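Local coordinates for packaging protein UL32 (Human herpesvirus 8 type M, PDB 6XF9) that probably helps bring newly made capsids to nuclear replication compartments for cleavage and packaging of viral DNA, and assembles as a zinc-binding pentameric ring, at residues M39-Q44 and G124-L129; L78-L83 and E382-R387; M93-D98 and H130-K135. One frame throughout, in Å; residues are numbered along the deposited sequence.

Interaction 1 of 3, residues M39-Q44 and G124-L129; sequences MTQIHQ and GIDLQL
In I42, chi1 of -67° sets CG2 anti to the backbone N, while in I125 chi1 of -163° gives that place to CG1 and leaves CG2 between N and the carbonyl carbon. These two CG2 methyls carry the apolar contact: I42 CG2 lies 3.8 Å from I125 CG2 and 3.9 Å from I125 CB, so it rests against its partner's branch point too. I42 CG1 reaches the same I125 CG2 at 3.9 Å. Beta-branched isoleucine suits both places, since its branch fills the gap close to the backbone; the CA atoms of I42 and I125 are only 6.3 Å apart.

Beside this pair, the extended chain of Q41 carries its amide toward D126, with the amide and carboxylate planes nearly coplanar. At 4.0 Å, Q41 NE2 and D126 OD2 are neighbours rather than bonded partners. Q41 instead bonds to the loop before helix 124-133, G120 N through OE1 and R121 O through NE2, and the D126 carboxylate accepts from M123 N and bonds S45 OG. Polar ends buried here are therefore satisfied within the chain. The D126 side chain lies about 6 Å from those of the zinc ligands C52 and H130, without binding the metal. The contact joins helix 37-45 to the first turn of helix 124-133; L163 of helix 145-164 and L279 of a loop also pack on I42, while L127 turns to helix 89-106.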
ATOM      1  N   MET D  39     -11.783  40.114   9.180  1.00 82.56           N
ATOM      2  CA  MET D  39     -11.337  38.751   8.915  1.00 80.31           C
ATOM      3  C   MET D  39     -11.640  37.811  10.079  1.00 80.19           C
ATOM      4  O   MET D  39     -11.911  36.621   9.861  1.00 78.46           O
ATOM      5  CB  MET D  39      -9.842  38.739   8.613  1.00 79.70           C
ATOM      6  CG  MET D  39      -9.447  39.613   7.440  1.00 80.03           C
ATOM      7  SD  MET D  39     -10.201  39.042   5.906  1.00 77.81           S
ATOM      8  CE  MET D  39      -9.243  37.542   5.641  1.00 74.54           C
ATOM      9  N   THR D  40     -11.597  38.314  11.318  1.00 53.77           N
ATOM     10  CA  THR D  40     -11.851  37.448  12.467  1.00 53.44           C
ATOM     11  C   THR D  40     -13.301  36.990  12.489  1.00 53.10           C
ATOM     12  O   THR D  40     -13.601  35.860  12.897  1.00 51.97           O
ATOM     13  CB  THR D  40     -11.502  38.167  13.772  1.00 55.05           C
ATOM     14  OG1 THR D  40     -10.149  38.655  13.729  1.00 55.49           O
ATOM     15  CG2 THR D  40     -11.617  37.192  14.935  1.00 54.55           C
ATOM     16  N   GLN D  41     -14.216  37.873  12.082  1.00 77.50           N
ATOM     17  CA  GLN D  41     -15.637  37.536  12.079  1.00 76.73           C
ATOM     18  C   GLN D  41     -15.993  36.601  10.932  1.00 75.22           C
ATOM     19  O   GLN D  41     -16.742  35.637  11.127  1.00 73.43           O
ATOM     20  CB  GLN D  41     -16.481  38.812  12.004  1.00 77.48           C
ATOM     21  CG  GLN D  41     -17.927  38.615  12.404  1.00 75.91           C
ATOM     22  CD  GLN D  41     -18.813  39.802  12.040  1.00 76.14           C
ATOM     23  OE1 GLN D  41     -18.574  40.926  12.486  1.00 77.85           O
ATOM     24  NE2 GLN D  41     -19.840  39.556  11.224  1.00 74.01           N
ATOM     25  N   ILE D  42     -15.485  36.871   9.725  1.00 56.55           N
ATOM     26  CA  ILE D  42     -15.742  35.968   8.608  1.00 53.59           C
ATOM     27  C   ILE D  42     -15.219  34.579   8.943  1.00 51.48           C
ATOM     28  O   ILE D  42     -15.891  33.568   8.724  1.00 48.59           O
ATOM     29  CB  ILE D  42     -15.109  36.517   7.319  1.00 52.38           C
ATOM     30  CG1 ILE D  42     -15.816  37.794   6.882  1.00 54.55           C
ATOM     31  CG2 ILE D  42     -15.170  35.477   6.209  1.00 47.92           C
ATOM     32  CD1 ILE D  42     -15.178  38.446   5.684  1.00 54.07           C
ATOM     33  N   HIS D  43     -14.000  34.511   9.479  1.00 68.47           N
ATOM     34  CA  HIS D  43     -13.450  33.223   9.879  1.00 66.99           C
ATOM     35  C   HIS D  43     -14.325  32.566  10.944  1.00 68.21           C
ATOM     36  O   HIS D  43     -14.411  31.331  11.016  1.00 66.74           O
ATOM     37  CB  HIS D  43     -12.017  33.398  10.384  1.00 67.49           C
ATOM     38  CG  HIS D  43     -11.331  32.107  10.688  1.00 66.07           C
ATOM     39  ND1 HIS D  43     -10.373  31.569   9.853  1.00 64.03           N
ATOM     40  CD2 HIS D  43     -11.480  31.230  11.712  1.00 66.37           C
ATOM     41  CE1 HIS D  43      -9.958  30.415  10.349  1.00 63.41           C
ATOM     42  NE2 HIS D  43     -10.615  30.186  11.475  1.00 64.89           N
ATOM     43  N   GLN D  44     -14.966  33.382  11.787  1.00 74.68           N
ATOM     44  CA  GLN D  44     -15.891  32.861  12.787  1.00 73.94           C
ATOM     45  C   GLN D  44     -17.178  32.350  12.164  1.00 71.42           C
ATOM     46  O   GLN D  44     -17.765  31.381  12.659  1.00 70.31           O
ATOM     47  CB  GLN D  44     -16.195  33.929  13.830  1.00 75.32           C
ATOM     48  CG  GLN D  44     -16.939  33.386  15.032  1.00 74.81           C
ATOM     49  CD  GLN D  44     -17.272  34.473  16.033  1.00 76.31           C
ATOM     50  OE1 GLN D  44     -17.576  35.623  15.664  1.00 76.75           O
ATOM     51  NE2 GLN D  44     -17.222  34.114  17.322  1.00 76.84           N
ATOM     52  N   GLY D 124     -20.826  39.582   3.908  1.00 62.48           N
ATOM     53  CA  GLY D 124     -20.996  38.828   2.675  1.00 59.59           C
ATOM     54  C   GLY D 124     -20.965  37.334   2.902  1.00 56.27           C
ATOM     55  O   GLY D 124     -21.761  36.588   2.327  1.00 53.56           O
ATOM     56  N   ILE D 125     -20.055  36.872   3.754  1.00 53.85           N
ATOM     57  CA  ILE D 125     -19.988  35.437   3.989  1.00 50.88           C
ATOM     58  C   ILE D 125     -21.285  34.946   4.621  1.00 49.33           C
ATOM     59  O   ILE D 125     -21.724  33.824   4.346  1.00 46.99           O
ATOM     60  CB  ILE D 125     -18.754  35.089   4.846  1.00 52.17           C
ATOM     61  CG1 ILE D 125     -18.449  33.595   4.746  1.00 49.29           C
ATOM     62  CG2 ILE D 125     -18.954  35.504   6.306  1.00 54.44           C
ATOM     63  CD1 ILE D 125     -18.346  33.113   3.322  1.00 47.11           C
ATOM     64  N   ASP D 126     -21.946  35.779   5.440  1.00 58.98           N
ATOM     65  CA  ASP D 126     -23.177  35.334   6.099  1.00 57.21           C
ATOM     66  C   ASP D 126     -24.323  35.190   5.106  1.00 55.21           C
ATOM     67  O   ASP D 126     -25.121  34.243   5.207  1.00 53.33           O
ATOM     68  CB  ASP D 126     -23.570  36.304   7.208  1.00 58.94           C
ATOM     69  CG  ASP D 126     -22.497  36.447   8.263  1.00 61.25           C
ATOM     70  OD1 ASP D 126     -22.138  35.410   8.870  1.00 60.60           O
ATOM     71  OD2 ASP D 126     -22.032  37.594   8.498  1.00 63.76           O
ATOM     72  N   LEU D 127     -24.420  36.130   4.151  1.00 54.72           N
ATOM     73  CA  LEU D 127     -25.397  36.031   3.066  1.00 53.01           C
ATOM     74  C   LEU D 127     -25.119  34.824   2.175  1.00 51.40           C
ATOM     75  O   LEU D 127     -26.046  34.112   1.774  1.00 50.15           O
ATOM     76  CB  LEU D 127     -25.387  37.313   2.241  1.00 54.40           C
ATOM     77  CG  LEU D 127     -25.781  38.570   3.017  1.00 56.33           C
ATOM     78  CD1 LEU D 127     -25.524  39.815   2.176  1.00 58.23           C
ATOM     79  CD2 LEU D 127     -27.229  38.528   3.468  1.00 55.17           C
ATOM     80  N   GLN D 128     -23.853  34.628   1.786  1.00 45.76           N
ATOM     81  CA  GLN D 128     -23.471  33.473   0.971  1.00 44.04           C
ATOM     82  C   GLN D 128     -23.804  32.150   1.657  1.00 42.65           C
ATOM     83  O   GLN D 128     -24.328  31.224   1.030  1.00 41.68           O
ATOM     84  CB  GLN D 128     -21.980  33.531   0.691  1.00 44.94           C
ATOM     85  CG  GLN D 128     -21.557  34.596  -0.259  1.00 46.50           C
ATOM     86  CD  GLN D 128     -20.134  34.377  -0.711  1.00 46.95           C
ATOM     87  OE1 GLN D 128     -19.875  33.580  -1.607  1.00 45.87           O
ATOM     88  NE2 GLN D 128     -19.194  35.042  -0.053  1.00 48.99           N
ATOM     89  N   LEU D 129     -23.457  32.025   2.938  1.00 47.60           N
ATOM     90  CA  LEU D 129     -23.710  30.777   3.657  1.00 46.91           C
ATOM     91  C   LEU D 129     -25.206  30.508   3.777  1.00 46.59           C
ATOM     92  O   LEU D 129     -25.656  29.362   3.616  1.00 46.20           O
ATOM     93  CB  LEU D 129     -23.045  30.820   5.036  1.00 48.08           C
ATOM     94  CG  LEU D 129     -21.528  30.574   5.115  1.00 48.60           C
ATOM     95  CD1 LEU D 129     -20.986  30.849   6.505  1.00 50.43           C
ATOM     96  CD2 LEU D 129     -21.240  29.122   4.744  1.00 47.39           C
TER

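Interaction 2 of 3, residues L78-L83 and E382-R387; sequences LCFFCL and EDVLFR
F81 and L385 bring the two backbones nearest, their CA atoms 6.3 Å apart, where the end part of helix 71-83 meets the short helix 382-386. The segment axes approach to 9.6 Å and run at 144° to each other, broadly antiparallel but well splayed. Helix 382-386 is little more than one turn long, and R387 already leaves helical geometry.

V384 is the wedge. Its chi1 of 175° puts CG1 anti to the backbone N and drives that methyl between two phenylalanines of consecutive position. Over the ring of F81 it makes a CH-pi contact, with V384 CG1 3.9 Å from the ring centroid and 16° from the normal. On its other flank V384 CG1 meets F80 CE2 at 3.8 Å, and V384 CG2 also comes close to that ring atom. A compact branched side chain fits here, because it can offer both methyls without a longer stem. The V384 carbonyl oxygen sits over the rim of the same face of F81, with V384 O 3.0 Å from F81 CZ, a tight fit. L385 and F81 lie alongside with their chains pointing opposite ways, L385 CD2 being 3.7 Å from F81 CD2 and equally near the main-chain oxygen of F81, so the longer leucine reaches back to the helix that F81 leaves.

F213 of helix 207-213 packs on both F81 and V384, and A209 of the same helix on F80, making a third wall. L78 and C82 turn instead to helices 89-106 and 124-133, while F386 meets W5 edge-to-face, so helix 382-386 is fitted among the N-terminal segment, helix 71-83 and helix 207-213.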
ATOM      1  N   LEU D  78     -37.692  36.041  -2.063  1.00 50.36           N
ATOM      2  CA  LEU D  78     -36.239  36.150  -2.091  1.00 49.90           C
ATOM      3  C   LEU D  78     -35.599  34.772  -2.095  1.00 49.38           C
ATOM      4  O   LEU D  78     -34.727  34.478  -2.923  1.00 49.11           O
ATOM      5  CB  LEU D  78     -35.762  36.941  -0.883  1.00 50.33           C
ATOM      6  CG  LEU D  78     -34.255  37.042  -0.782  1.00 50.08           C
ATOM      7  CD1 LEU D  78     -33.672  37.569  -2.069  1.00 50.29           C
ATOM      8  CD2 LEU D  78     -33.863  37.874   0.423  1.00 50.82           C
ATOM      9  N   CYS D  79     -36.048  33.894  -1.193  1.00 54.67           N
ATOM     10  CA  CYS D  79     -35.524  32.537  -1.168  1.00 54.29           C
ATOM     11  C   CYS D  79     -35.719  31.833  -2.514  1.00 54.35           C
ATOM     12  O   CYS D  79     -34.777  31.249  -3.055  1.00 54.23           O
ATOM     13  CB  CYS D  79     -36.171  31.758  -0.029  1.00 54.80           C
ATOM     14  SG  CYS D  79     -35.673  32.402   1.578  1.00 55.32           S
ATOM     15  N   PHE D  80     -36.909  31.910  -3.098  1.00 47.65           N
ATOM     16  CA  PHE D  80     -37.126  31.233  -4.377  1.00 47.80           C
ATOM     17  C   PHE D  80     -36.149  31.734  -5.433  1.00 47.37           C
ATOM     18  O   PHE D  80     -35.640  30.950  -6.238  1.00 47.54           O
ATOM     19  CB  PHE D  80     -38.567  31.440  -4.840  1.00 48.36           C
ATOM     20  CG  PHE D  80     -38.930  30.683  -6.077  1.00 48.62           C
ATOM     21  CD1 PHE D  80     -39.307  29.357  -6.010  1.00 49.48           C
ATOM     22  CD2 PHE D  80     -38.927  31.303  -7.297  1.00 48.57           C
ATOM     23  CE1 PHE D  80     -39.655  28.656  -7.157  1.00 50.06           C
ATOM     24  CE2 PHE D  80     -39.280  30.615  -8.450  1.00 49.18           C
ATOM     25  CZ  PHE D  80     -39.644  29.291  -8.382  1.00 49.76           C
ATOM     26  N   PHE D  81     -35.888  33.040  -5.453  1.00 44.31           N
ATOM     27  CA  PHE D  81     -34.980  33.598  -6.446  1.00 44.30           C
ATOM     28  C   PHE D  81     -33.568  33.087  -6.241  1.00 43.94           C
ATOM     29  O   PHE D  81     -32.882  32.722  -7.203  1.00 44.17           O
ATOM     30  CB  PHE D  81     -35.008  35.128  -6.373  1.00 44.69           C
ATOM     31  CG  PHE D  81     -36.036  35.760  -7.271  1.00 45.24           C
ATOM     32  CD1 PHE D  81     -37.371  35.401  -7.183  1.00 45.26           C
ATOM     33  CD2 PHE D  81     -35.671  36.763  -8.160  1.00 45.85           C
ATOM     34  CE1 PHE D  81     -38.317  35.978  -8.004  1.00 45.78           C
ATOM     35  CE2 PHE D  81     -36.625  37.350  -8.979  1.00 46.40           C
ATOM     36  CZ  PHE D  81     -37.949  36.952  -8.893  1.00 46.30           C
ATOM     37  N   CYS D  82     -33.118  33.046  -4.991  1.00 51.21           N
ATOM     38  CA  CYS D  82     -31.773  32.560  -4.705  1.00 50.73           C
ATOM     39  C   CYS D  82     -31.614  31.116  -5.159  1.00 50.74           C
ATOM     40  O   CYS D  82     -30.605  30.754  -5.768  1.00 50.92           O
ATOM     41  CB  CYS D  82     -31.505  32.682  -3.211  1.00 50.60           C
ATOM     42  SG  CYS D  82     -31.346  34.379  -2.635  1.00 51.20           S
ATOM     43  N   LEU D  83     -32.619  30.286  -4.883  1.00 38.96           N
ATOM     44  CA  LEU D  83     -32.621  28.892  -5.296  1.00 39.34           C
ATOM     45  C   LEU D  83     -32.400  28.745  -6.795  1.00 39.54           C
ATOM     46  O   LEU D  83     -31.838  27.742  -7.251  1.00 39.81           O
ATOM     47  CB  LEU D  83     -33.949  28.269  -4.878  1.00 40.02           C
ATOM     48  CG  LEU D  83     -34.143  26.779  -5.052  1.00 41.06           C
ATOM     49  CD1 LEU D  83     -33.023  26.087  -4.319  1.00 41.07           C
ATOM     50  CD2 LEU D  83     -35.505  26.364  -4.499  1.00 41.90           C
ATOM     51  N   GLU D 382     -33.122  32.497 -16.016  1.00 56.25           N
ATOM     52  CA  GLU D 382     -33.213  33.915 -16.372  1.00 56.67           C
ATOM     53  C   GLU D 382     -34.646  34.422 -16.345  1.00 56.88           C
ATOM     54  O   GLU D 382     -34.862  35.634 -16.219  1.00 57.09           O
ATOM     55  CB  GLU D 382     -32.599  34.179 -17.750  1.00 57.90           C
ATOM     56  CG  GLU D 382     -33.230  33.450 -18.930  1.00 58.78           C
ATOM     57  CD  GLU D 382     -32.857  31.991 -19.014  1.00 58.99           C
ATOM     58  OE1 GLU D 382     -33.000  31.414 -20.121  1.00 60.39           O
ATOM     59  OE2 GLU D 382     -32.405  31.418 -17.988  1.00 58.05           O
ATOM     60  N   ASP D 383     -35.623  33.527 -16.511  1.00 52.30           N
ATOM     61  CA  ASP D 383     -37.023  33.919 -16.438  1.00 52.36           C
ATOM     62  C   ASP D 383     -37.404  34.325 -15.018  1.00 51.59           C
ATOM     63  O   ASP D 383     -37.958  35.405 -14.810  1.00 51.93           O
ATOM     64  CB  ASP D 383     -37.897  32.775 -16.926  1.00 52.79           C
ATOM     65  CG  ASP D 383     -37.536  32.340 -18.330  1.00 54.12           C
ATOM     66  OD1 ASP D 383     -37.288  33.220 -19.184  1.00 55.03           O
ATOM     67  OD2 ASP D 383     -37.481  31.119 -18.586  1.00 54.51           O
ATOM     68  N   VAL D 384     -37.139  33.465 -14.027  1.00 44.34           N
ATOM     69  CA  VAL D 384     -37.420  33.822 -12.635  1.00 43.65           C
ATOM     70  C   VAL D 384     -36.740  35.127 -12.284  1.00 43.94           C
ATOM     71  O   VAL D 384     -37.334  36.025 -11.679  1.00 44.36           O
ATOM     72  CB  VAL D 384     -36.975  32.704 -11.674  1.00 43.04           C
ATOM     73  CG1 VAL D 384     -37.156  33.157 -10.257  1.00 42.78           C
ATOM     74  CG2 VAL D 384     -37.769  31.445 -11.912  1.00 43.12           C
ATOM     75  N   LEU D 385     -35.473  35.252 -12.650  1.00 43.28           N
ATOM     76  CA  LEU D 385     -34.696  36.360 -12.128  1.00 43.31           C
ATOM     77  C   LEU D 385     -35.111  37.679 -12.760  1.00 44.07           C
ATOM     78  O   LEU D 385     -35.078  38.722 -12.095  1.00 44.29           O
ATOM     79  CB  LEU D 385     -33.210  36.109 -12.351  1.00 43.28           C
ATOM     80  CG  LEU D 385     -32.558  35.000 -11.529  1.00 42.75           C
ATOM     81  CD1 LEU D 385     -31.033  35.177 -11.618  1.00 42.97           C
ATOM     82  CD2 LEU D 385     -33.051  34.981 -10.071  1.00 42.49           C
ATOM     83  N   PHE D 386     -35.466  37.668 -14.049  1.00 49.62           N
ATOM     84  CA  PHE D 386     -35.505  38.917 -14.797  1.00 50.34           C
ATOM     85  C   PHE D 386     -36.807  39.236 -15.505  1.00 50.85           C
ATOM     86  O   PHE D 386     -36.969  40.379 -15.935  1.00 51.51           O
ATOM     87  CB  PHE D 386     -34.347  38.969 -15.812  1.00 50.73           C
ATOM     88  CG  PHE D 386     -33.066  39.439 -15.189  1.00 50.60           C
ATOM     89  CD1 PHE D 386     -32.924  40.758 -14.792  1.00 50.90           C
ATOM     90  CD2 PHE D 386     -32.049  38.552 -14.914  1.00 50.27           C
ATOM     91  CE1 PHE D 386     -31.776  41.195 -14.173  1.00 50.94           C
ATOM     92  CE2 PHE D 386     -30.892  38.979 -14.304  1.00 50.40           C
ATOM     93  CZ  PHE D 386     -30.755  40.303 -13.935  1.00 50.87           C
ATOM     94  N   ARG D 387     -37.738  38.307 -15.624  1.00 67.29           N
ATOM     95  CA  ARG D 387     -39.023  38.623 -16.221  1.00 67.87           C
ATOM     96  C   ARG D 387     -40.012  39.107 -15.174  1.00 67.79           C
ATOM     97  O   ARG D 387     -40.067  38.588 -14.049  1.00 67.01           O
ATOM     98  CB  ARG D 387     -39.573  37.418 -16.968  1.00 68.24           C
ATOM     99  CG  ARG D 387     -38.719  37.139 -18.170  1.00 68.97           C
ATOM    100  CD  ARG D 387     -39.475  36.491 -19.276  1.00 70.11           C
ATOM    101  NE  ARG D 387     -38.626  36.448 -20.460  1.00 71.22           N
ATOM    102  CZ  ARG D 387     -38.478  37.470 -21.296  1.00 71.91           C
ATOM    103  NH1 ARG D 387     -39.125  38.606 -21.062  1.00 71.95           N
ATOM    104  NH2 ARG D 387     -37.695  37.356 -22.365  1.00 72.56           N
TER

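Interaction 3 of 3, residues M93-D98 and H130-K135; sequences MAAAAD and HFFVQK. With ZN (zinc ion), chain O.
F132, one of two phenylalanines that meet A95, has its carbonyl oxygen bonded by the lysine three residues on: K135 NZ lies 2.7 Å from F132 O, in the carbonyl plane and at a C=O...N angle of 160°. The ammonium group thus folds back on the end of helix 124-133, where a wider pi-type turn gives way to the positive phi of K135. Carbonyls at a helix C-terminus lack the N-H donors of a next turn, and the lysine supplies one to F132 O.

Across the contact, A95 offers a single methyl. A95 CB is 4.2 Å from F131 CD2 and 4.3 Å from F132 CE2, approaching the F132 ring at its edge, near the ring plane. Alanine suits this position because two bulky rings converge on it, and a small side chain lets helix 89-106 come close to them.

Behind F131 stands the zinc ligand H130. Its CG is anti to the backbone N (chi1 177°), and the imidazole turns an edge to its neighbour, with H130 CD2 3.4 Å above the centre of the F131 ring. H130 ND1 binds zinc at 2.1 Å, alongside C52, C55 and C136, while NE2 bonds Y75 OH. Metal, tyrosine and phenylalanine together fix the rotation of the imidazole. Zinc would probably also polarise that ring. The site, of three cysteines and one histidine, is probably structural, and its histidine lies against F131, whose ring also meets A95.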
ATOM      1  N   MET D  93     -24.962  40.412  -3.746  1.00 54.18           N
ATOM      2  CA  MET D  93     -25.376  41.812  -3.727  1.00 56.12           C
ATOM      3  C   MET D  93     -26.897  41.926  -3.774  1.00 54.32           C
ATOM      4  O   MET D  93     -27.501  42.629  -2.958  1.00 54.69           O
ATOM      5  CB  MET D  93     -24.735  42.529  -4.915  1.00 58.76           C
ATOM      6  CG  MET D  93     -24.881  44.045  -4.994  1.00 61.36           C
ATOM      7  SD  MET D  93     -24.237  44.973  -3.575  1.00 63.85           S
ATOM      8  CE  MET D  93     -24.057  46.555  -4.378  1.00 65.87           C
ATOM      9  N   ALA D  94     -27.531  41.231  -4.733  1.00 52.82           N
ATOM     10  CA  ALA D  94     -28.984  41.274  -4.895  1.00 51.24           C
ATOM     11  C   ALA D  94     -29.708  40.744  -3.666  1.00 49.95           C
ATOM     12  O   ALA D  94     -30.731  41.297  -3.252  1.00 50.05           O
ATOM     13  CB  ALA D  94     -29.400  40.488  -6.130  1.00 49.96           C
ATOM     14  N   ALA D  95     -29.244  39.627  -3.107  1.00 53.79           N
ATOM     15  CA  ALA D  95     -29.848  39.146  -1.870  1.00 52.70           C
ATOM     16  C   ALA D  95     -29.632  40.138  -0.729  1.00 54.32           C
ATOM     17  O   ALA D  95     -30.485  40.260   0.152  1.00 54.15           O
ATOM     18  CB  ALA D  95     -29.286  37.773  -1.511  1.00 51.40           C
ATOM     19  N   ALA D  96     -28.497  40.845  -0.711  1.00 56.18           N
ATOM     20  CA  ALA D  96     -28.304  41.875   0.306  1.00 58.06           C
ATOM     21  C   ALA D  96     -29.332  42.982   0.147  1.00 58.80           C
ATOM     22  O   ALA D  96     -30.065  43.304   1.089  1.00 58.93           O
ATOM     23  CB  ALA D  96     -26.901  42.465   0.210  1.00 60.51           C
ATOM     24  N   ALA D  97     -29.425  43.543  -1.064  1.00 59.43           N
ATOM     25  CA  ALA D  97     -30.366  44.626  -1.329  1.00 59.97           C
ATOM     26  C   ALA D  97     -31.793  44.209  -1.003  1.00 58.41           C
ATOM     27  O   ALA D  97     -32.502  44.905  -0.269  1.00 59.11           O
ATOM     28  CB  ALA D  97     -30.255  45.065  -2.791  1.00 60.47           C
ATOM     29  N   ASP D  98     -32.217  43.045  -1.497  1.00 71.88           N
ATOM     30  CA  ASP D  98     -33.594  42.631  -1.281  1.00 70.58           C
ATOM     31  C   ASP D  98     -33.854  42.284   0.179  1.00 70.56           C
ATOM     32  O   ASP D  98     -35.012  42.301   0.610  1.00 70.56           O
ATOM     33  CB  ASP D  98     -33.957  41.442  -2.177  1.00 69.12           C
ATOM     34  CG  ASP D  98     -33.685  41.703  -3.673  1.00 69.56           C
ATOM     35  OD1 ASP D  98     -33.609  42.883  -4.113  1.00 70.82           O
ATOM     36  OD2 ASP D  98     -33.603  40.702  -4.429  1.00 68.60           O
ATOM     37  N   HIS D 130     -25.995  31.546   4.079  1.00 45.07           N
ATOM     38  CA  HIS D 130     -27.423  31.337   4.315  1.00 44.90           C
ATOM     39  C   HIS D 130     -28.186  31.100   3.017  1.00 44.32           C
ATOM     40  O   HIS D 130     -28.986  30.161   2.917  1.00 44.34           O
ATOM     41  CB  HIS D 130     -28.014  32.518   5.086  1.00 45.95           C
ATOM     42  CG  HIS D 130     -29.491  32.406   5.308  1.00 45.85           C
ATOM     43  ND1 HIS D 130     -30.034  31.630   6.305  1.00 45.97           N
ATOM     44  CD2 HIS D 130     -30.535  32.976   4.659  1.00 45.77           C
ATOM     45  CE1 HIS D 130     -31.351  31.719   6.258  1.00 46.30           C
ATOM     46  NE2 HIS D 130     -31.681  32.526   5.265  1.00 46.03           N
ATOM     47  N   PHE D 131     -27.944  31.924   2.008  1.00 44.12           N
ATOM     48  CA  PHE D 131     -28.771  31.871   0.817  1.00 43.93           C
ATOM     49  C   PHE D 131     -28.226  30.973  -0.282  1.00 43.71           C
ATOM     50  O   PHE D 131     -29.002  30.565  -1.158  1.00 43.92           O
ATOM     51  CB  PHE D 131     -28.967  33.278   0.252  1.00 44.60           C
ATOM     52  CG  PHE D 131     -29.885  34.134   1.075  1.00 45.15           C
ATOM     53  CD1 PHE D 131     -31.233  33.879   1.102  1.00 44.96           C
ATOM     54  CD2 PHE D 131     -29.392  35.185   1.827  1.00 46.10           C
ATOM     55  CE1 PHE D 131     -32.077  34.649   1.864  1.00 45.65           C
ATOM     56  CE2 PHE D 131     -30.232  35.952   2.588  1.00 46.75           C
ATOM     57  CZ  PHE D 131     -31.584  35.682   2.605  1.00 46.33           C
ATOM     58  N   PHE D 132     -26.926  30.658  -0.284  1.00 47.24           N
ATOM     59  CA  PHE D 132     -26.362  29.953  -1.439  1.00 47.09           C
ATOM     60  C   PHE D 132     -25.576  28.691  -1.109  1.00 46.81           C
ATOM     61  O   PHE D 132     -25.828  27.640  -1.701  1.00 47.31           O
ATOM     62  CB  PHE D 132     -25.490  30.915  -2.234  1.00 47.15           C
ATOM     63  CG  PHE D 132     -26.259  32.037  -2.831  1.00 47.71           C
ATOM     64  CD1 PHE D 132     -26.894  31.875  -4.053  1.00 47.94           C
ATOM     65  CD2 PHE D 132     -26.393  33.241  -2.165  1.00 48.41           C
ATOM     66  CE1 PHE D 132     -27.624  32.907  -4.627  1.00 48.31           C
ATOM     67  CE2 PHE D 132     -27.116  34.278  -2.728  1.00 49.11           C
ATOM     68  CZ  PHE D 132     -27.738  34.105  -3.964  1.00 48.89           C
ATOM     69  N   VAL D 133     -24.641  28.756  -0.173  1.00 42.80           N
ATOM     70  CA  VAL D 133     -23.867  27.562   0.135  1.00 42.79           C
ATOM     71  C   VAL D 133     -24.736  26.563   0.888  1.00 43.46           C
ATOM     72  O   VAL D 133     -24.960  25.435   0.425  1.00 44.22           O
ATOM     73  CB  VAL D 133     -22.601  27.914   0.937  1.00 42.71           C
ATOM     74  CG1 VAL D 133     -21.794  26.656   1.209  1.00 42.70           C
ATOM     75  CG2 VAL D 133     -21.780  28.950   0.224  1.00 42.59           C
ATOM     76  N   GLN D 134     -25.279  26.976   2.042  1.00 47.82           N
ATOM     77  CA  GLN D 134     -26.005  26.035   2.889  1.00 48.75           C
ATOM     78  C   GLN D 134     -27.499  25.978   2.602  1.00 49.38           C
ATOM     79  O   GLN D 134     -28.123  24.941   2.881  1.00 50.54           O
ATOM     80  CB  GLN D 134     -25.800  26.377   4.371  1.00 48.99           C
ATOM     81  CG  GLN D 134     -24.370  26.723   4.788  1.00 48.79           C
ATOM     82  CD  GLN D 134     -23.413  25.528   4.809  1.00 49.25           C
ATOM     83  OE1 GLN D 134     -23.617  24.528   4.118  1.00 49.73           O
ATOM     84  NE2 GLN D 134     -22.350  25.644   5.600  1.00 49.74           N
ATOM     85  N   LYS D 135     -28.066  27.044   2.019  1.00 45.59           N
ATOM     86  CA  LYS D 135     -29.505  27.101   1.684  1.00 45.86           C
ATOM     87  C   LYS D 135     -30.446  26.812   2.860  1.00 46.57           C
ATOM     88  O   LYS D 135     -31.238  25.872   2.806  1.00 47.60           O
ATOM     89  CB  LYS D 135     -29.819  26.154   0.522  1.00 46.66           C
ATOM     90  CG  LYS D 135     -29.073  26.478  -0.763  1.00 46.11           C
ATOM     91  CD  LYS D 135     -29.462  25.525  -1.882  1.00 47.11           C
ATOM     92  CE  LYS D 135     -28.717  25.849  -3.166  1.00 46.69           C
ATOM     93  NZ  LYS D 135     -27.242  25.741  -2.996  1.00 46.35           N
TER
HETATM   94 ZN    ZN O 501     -29.213  30.539   7.838  1.00 50.90          ZN

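How the interactions relate
From the N terminus, residues 39-44 come first, and interaction 1 closes a loop when the chain reaches 124-129. Inside that loop lie 78-83 and 93-98, whose partners come after it, so interaction 1 crosses both of the others. Interaction 3 closes at 130-135 and is nested in the far longer loop of interaction 2, which waits for 382-387. Interactions 1 and 3 share helix 124-133, linked at its wider turn by the probable hydrogen bond from V133 N to Q128 O; F131 packs on L78 and C82, joining interaction 3 to interaction 2. Together they tie helix 124-133, which carries the zinc ligand H130, and the helices packed round it to helix 382-386 in the C-terminal half.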